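Local coordinates for SLH domain-containing protein (Pseudoflavonifractor capillosus, PDB 4OJU), which is of unestablished function but carries BspA-type leucine-rich repeats, a scaffold that probably binds other proteins, in a longer polypeptide that also has SLH (S-layer homology) sequences, at the interface of chains A and B and the interface of chains A and C. Residues are numbered along the deposited sequence; one frame, centred on the assembly and turned at random. Chains: chain A/B/C, hypothetical leucine rich repeat protein.

Contact 1 joins chains A and B and contact 2 joins chains A and C, within a deposited assembly of four copies; the centres of their C-alpha atoms lie about 14 Å apart. The stretch from A:Pro129 to A:Trp132 serves both: A:Pro129 and A:Phe130 face chain C, while A:Trp132 reaches chain B. A:Tyr87 and A:Leu106 add to contact 1, A:Leu136 and A:Val139 to contact 2. Each interface is two-fold symmetric, so the neighbouring patches could together tie the copies into a tetramer, although the structure alone does not show that this assembly is biological.

Contact 1: the interface of chains A and B. Residues chain A 87, 106, 132; chain B 83, 87, 106, 109-110, 131.
The backbone carbonyl oxygen of B:Arg131 receives the indole N-H of A:Trp132, with NE1 2.7 Å from O. The bond is fairly straight, 156° at the hydrogen, and the oxygen lies close to the indole plane, at the ring's edge. Seen from the acceptor, the donor is tilted 31° out of the carbonyl plane. With CG anti to its carbonyl carbon (chi1 -48°), A:Trp132 extends its indole across to chain B.

The indole is then fixed from other sides. B:Leu106 lays CD2 over the face of the five-membered ring, 3.7 Å from its centroid, a CH-pi contact. The far end of the six-membered ring meets B:Ala109, whose CB is 3.7 Å from CH2 of A:Trp132, while CB of B:Ser110 sits at the ring edge in its plane. Polar edge, apolar face and distal rim thus each have a partner, which should restrict rotation of the indole. B:Leu106 CD2 also lies over one face of the B:Arg131 guanidinium; the bond from NH2 of that group to the backbone O of A:Trp132 is weak.

Beside the tryptophan, A:Tyr87 and B:Tyr87 approach from opposite directions and join their phenol oxygens, OH to OH, at 2.7 Å; which one donates is not decided. The B:Tyr87 hydroxyl lies at the edge of the A:Tyr87 ring, in its plane. B:Leu106 reaches another part of that edge with its second methyl, CD1 being 3.6 Å from CE1 of A:Tyr87. The two methyls of B:Leu106 thus serve two aromatic residues, CD2 the indole and CD1 the phenol ring. One face of A:Tyr87 is covered near the rim by CD1 of B:Leu83.

The two-fold repeats this set with the chains exchanged, and the patch joins two copies into what may be a dimer.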
loop_
_atom_site.group_PDB
_atom_site.type_symbol
_atom_site.label_atom_id
_atom_site.label_comp_id
_atom_site.label_asym_id
_atom_site.label_seq_id
_atom_site.Cartn_x
_atom_site.Cartn_y
_atom_site.Cartn_z
ATOM N N TYR A 87 4.736 13.281 5.016
ATOM C CA TYR A 87 3.725 14.218 4.515
ATOM C C TYR A 87 4.357 15.442 3.840
ATOM O O TYR A 87 3.756 16.519 3.819
ATOM C CB TYR A 87 2.723 14.625 5.628
ATOM C CG TYR A 87 2.176 13.421 6.364
ATOM C CD1 TYR A 87 1.254 12.569 5.760
ATOM C CD2 TYR A 87 2.620 13.101 7.642
ATOM C CE1 TYR A 87 0.801 11.417 6.406
ATOM C CE2 TYR A 87 2.153 11.966 8.307
ATOM C CZ TYR A 87 1.259 11.117 7.678
ATOM O OH TYR A 87 0.796 10.003 8.331
ATOM N N LEU A 106 8.219 4.789 8.641
ATOM C CA LEU A 106 7.481 5.852 7.983
ATOM C C LEU A 106 8.310 7.137 7.755
ATOM O O LEU A 106 7.731 8.221 7.618
ATOM C CB LEU A 106 6.226 6.168 8.827
ATOM C CG LEU A 106 5.278 5.013 9.146
ATOM C CD1 LEU A 106 4.221 5.448 10.176
ATOM C CD2 LEU A 106 4.607 4.546 7.892
ATOM N N TRP A 132 2.230 4.696 2.104
ATOM C CA TRP A 132 1.315 5.722 1.564
ATOM C C TRP A 132 1.989 6.661 0.556
ATOM O O TRP A 132 1.320 7.548 0.028
ATOM C CB TRP A 132 0.624 6.564 2.683
ATOM C CG TRP A 132 0.033 5.744 3.790
ATOM C CD1 TRP A 132 -0.881 4.741 3.670
ATOM C CD2 TRP A 132 0.374 5.813 5.183
ATOM N NE1 TRP A 132 -1.139 4.187 4.905
ATOM C CE2 TRP A 132 -0.393 4.833 5.852
ATOM C CE3 TRP A 132 1.235 6.633 5.939
ATOM C CZ2 TRP A 132 -0.291 4.614 7.232
ATOM C CZ3 TRP A 132 1.288 6.454 7.314
ATOM C CH2 TRP A 132 0.544 5.440 7.944
ATOM N N LEU B 83 -5.858 12.274 9.466
ATOM C CA LEU B 83 -5.089 11.594 10.523
ATOM C C LEU B 83 -5.763 11.625 11.898
ATOM O O LEU B 83 -5.057 11.523 12.907
ATOM C CB LEU B 83 -3.692 12.246 10.647
ATOM C CG LEU B 83 -2.768 12.093 9.413
ATOM C CD1 LEU B 83 -1.549 13.000 9.574
ATOM C CD2 LEU B 83 -2.279 10.644 9.232
ATOM N N TYR B 87 -2.097 6.167 13.868
ATOM C CA TYR B 87 -1.157 5.438 14.730
ATOM C C TYR B 87 -1.792 4.993 16.061
ATOM O O TYR B 87 -1.104 4.873 17.074
ATOM C CB TYR B 87 0.149 6.247 14.971
ATOM C CG TYR B 87 0.485 7.260 13.893
ATOM C CD1 TYR B 87 0.875 6.855 12.620
ATOM C CD2 TYR B 87 0.468 8.624 14.166
ATOM C CE1 TYR B 87 1.176 7.790 11.625
ATOM C CE2 TYR B 87 0.772 9.564 13.184
ATOM C CZ TYR B 87 1.143 9.143 11.920
ATOM O OH TYR B 87 1.472 10.086 10.972
ATOM N N LEU B 106 -6.177 9.572 5.327
ATOM C CA LEU B 106 -5.486 8.794 6.356
ATOM C C LEU B 106 -6.113 8.952 7.736
ATOM O O LEU B 106 -5.411 8.911 8.744
ATOM C CB LEU B 106 -4.005 9.225 6.364
ATOM C CG LEU B 106 -3.291 8.866 5.042
ATOM C CD1 LEU B 106 -1.871 9.371 5.031
ATOM C CD2 LEU B 106 -3.309 7.354 4.774
ATOM N N ALA B 109 -4.916 5.978 9.618
ATOM C CA ALA B 109 -3.567 5.593 9.166
ATOM C C ALA B 109 -2.828 4.732 10.190
ATOM O O ALA B 109 -2.723 5.113 11.349
ATOM C CB ALA B 109 -2.735 6.839 8.876
ATOM N N SER B 110 -2.341 3.557 9.759
ATOM C CA SER B 110 -1.565 2.651 10.615
ATOM C C SER B 110 -2.376 2.184 11.854
ATOM O O SER B 110 -1.804 1.968 12.923
ATOM C CB SER B 110 -0.244 3.312 11.038
ATOM O OG SER B 110 0.543 2.382 11.757
ATOM N N ARG B 131 -6.060 1.800 2.757
ATOM C CA ARG B 131 -4.729 2.372 3.051
ATOM C C ARG B 131 -4.453 2.414 4.548
ATOM O O ARG B 131 -3.312 2.547 4.974
ATOM C CB ARG B 131 -4.637 3.822 2.541
ATOM C CG ARG B 131 -4.816 4.048 1.052
ATOM C CD ARG B 131 -4.863 5.565 0.851
ATOM N NE ARG B 131 -3.514 6.120 0.714
ATOM C CZ ARG B 131 -3.202 7.407 0.803
ATOM N NH1 ARG B 131 -4.136 8.308 1.092
ATOM N NH2 ARG B 131 -1.951 7.803 0.621
#

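Contact 2: the interface of chains A and C. Residues chain A 129-130, 136, 139; chain C 128, 130.
C:Asn128, in a polyproline-like backbone conformation just ahead of the 3-10 helix 129-131 of chain C, is set against A:Phe130 and the backbone O of A:Leu136. Both chains contribute parts of the BspA-type leucine-rich repeat region, whose loops and short strands present these residues at a two-fold interface.

In C:Asn128 the amide carbon CG lies anti to the backbone N, beside the carbonyl carbon, and chi2 near 3° swings OD1 to the CA side, towards the N-H of C:Phe130. There OD1 accepts that bond from the backbone N of C:Phe130 at 3.1 Å, with the donor standing 49° out of the carbonyl plane rather than on a lone pair. This cap within chain C should limit rotation of the amide and leaves ND2 turned towards chain A. The amide nitrogen ND2 lies between the backbone O of A:Leu136, 3.7 Å away, and CB of A:Phe130, and the amide plane stands nearly perpendicular to the phenyl ring, 89° apart. CB of C:Asn128 rests 3.7 Å from O of A:Leu136, and a branch of A:Val139, in strand 138-141, borders the same asparagine.

A:Pro129 also touches chain C: its CD comes from above one face of the C:Phe130 ring, displaced outward past the rim at CE2, 3.6 Å from that atom, and the two side chains cross at about a right angle. The same proline places CB over the centre of the A:Phe130 ring, 3.9 Å above its plane, which may steady the phenyl ring.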
loop_
_atom_site.group_PDB
_atom_site.type_symbol
_atom_site.label_atom_id
_atom_site.label_comp_id
_atom_site.label_asym_id
_atom_site.label_seq_id
_atom_site.Cartn_x
_atom_site.Cartn_y
_atom_site.Cartn_z
ATOM N N PRO A 129 9.559 2.632 5.458
ATOM C CA PRO A 129 9.669 4.098 5.435
ATOM C C PRO A 129 8.799 4.754 4.370
ATOM O O PRO A 129 8.668 5.960 4.391
ATOM C CB PRO A 129 11.158 4.328 5.088
ATOM C CG PRO A 129 11.831 2.933 5.244
ATOM C CD PRO A 129 10.744 2.007 4.831
ATOM N N PHE A 130 8.272 3.996 3.409
ATOM C CA PHE A 130 7.595 4.569 2.244
ATOM C C PHE A 130 6.083 4.348 2.205
ATOM O O PHE A 130 5.452 4.649 1.184
ATOM C CB PHE A 130 8.247 3.975 0.992
ATOM C CG PHE A 130 9.768 3.958 1.098
ATOM C CD1 PHE A 130 10.493 5.145 1.139
ATOM C CD2 PHE A 130 10.470 2.756 1.102
ATOM C CE1 PHE A 130 11.887 5.131 1.241
ATOM C CE2 PHE A 130 11.861 2.744 1.202
ATOM C CZ PHE A 130 12.557 3.932 1.279
ATOM N N LEU A 136 6.150 6.048 -5.112
ATOM C CA LEU A 136 7.417 5.423 -4.766
ATOM C C LEU A 136 7.397 3.936 -5.097
ATOM O O LEU A 136 7.225 3.080 -4.226
ATOM C CB LEU A 136 7.773 5.670 -3.299
ATOM C CG LEU A 136 9.220 5.435 -2.875
ATOM C CD1 LEU A 136 10.227 5.640 -4.013
ATOM C CD2 LEU A 136 9.543 6.336 -1.774
ATOM N N VAL A 139 13.128 1.252 -5.980
ATOM C CA VAL A 139 14.190 1.498 -5.044
ATOM C C VAL A 139 15.488 1.092 -5.743
ATOM O O VAL A 139 15.601 -0.036 -6.234
ATOM C CB VAL A 139 13.945 0.749 -3.691
ATOM C CG1 VAL A 139 15.145 0.863 -2.778
ATOM C CG2 VAL A 139 12.694 1.279 -2.974
ATOM N N ASN C 128 9.543 -1.585 -4.546
ATOM C CA ASN C 128 9.439 -1.296 -3.103
ATOM C C ASN C 128 8.995 -2.598 -2.398
ATOM O O ASN C 128 7.886 -3.053 -2.639
ATOM C CB ASN C 128 8.445 -0.140 -2.863
ATOM C CG ASN C 128 8.131 0.119 -1.412
ATOM O OD1 ASN C 128 8.678 -0.507 -0.507
ATOM N ND2 ASN C 128 7.184 0.985 -1.166
ATOM N N PHE C 130 8.075 -3.334 0.575
ATOM C CA PHE C 130 6.987 -3.237 1.539
ATOM C C PHE C 130 5.615 -3.346 0.853
ATOM O O PHE C 130 4.621 -3.538 1.539
ATOM C CB PHE C 130 7.113 -1.937 2.361
ATOM C CG PHE C 130 8.400 -1.927 3.159
ATOM C CD1 PHE C 130 8.505 -2.646 4.348
ATOM C CD2 PHE C 130 9.517 -1.235 2.699
ATOM C CE1 PHE C 130 9.699 -2.635 5.092
ATOM C CE2 PHE C 130 10.731 -1.274 3.413
ATOM C CZ PHE C 130 10.803 -1.950 4.612
#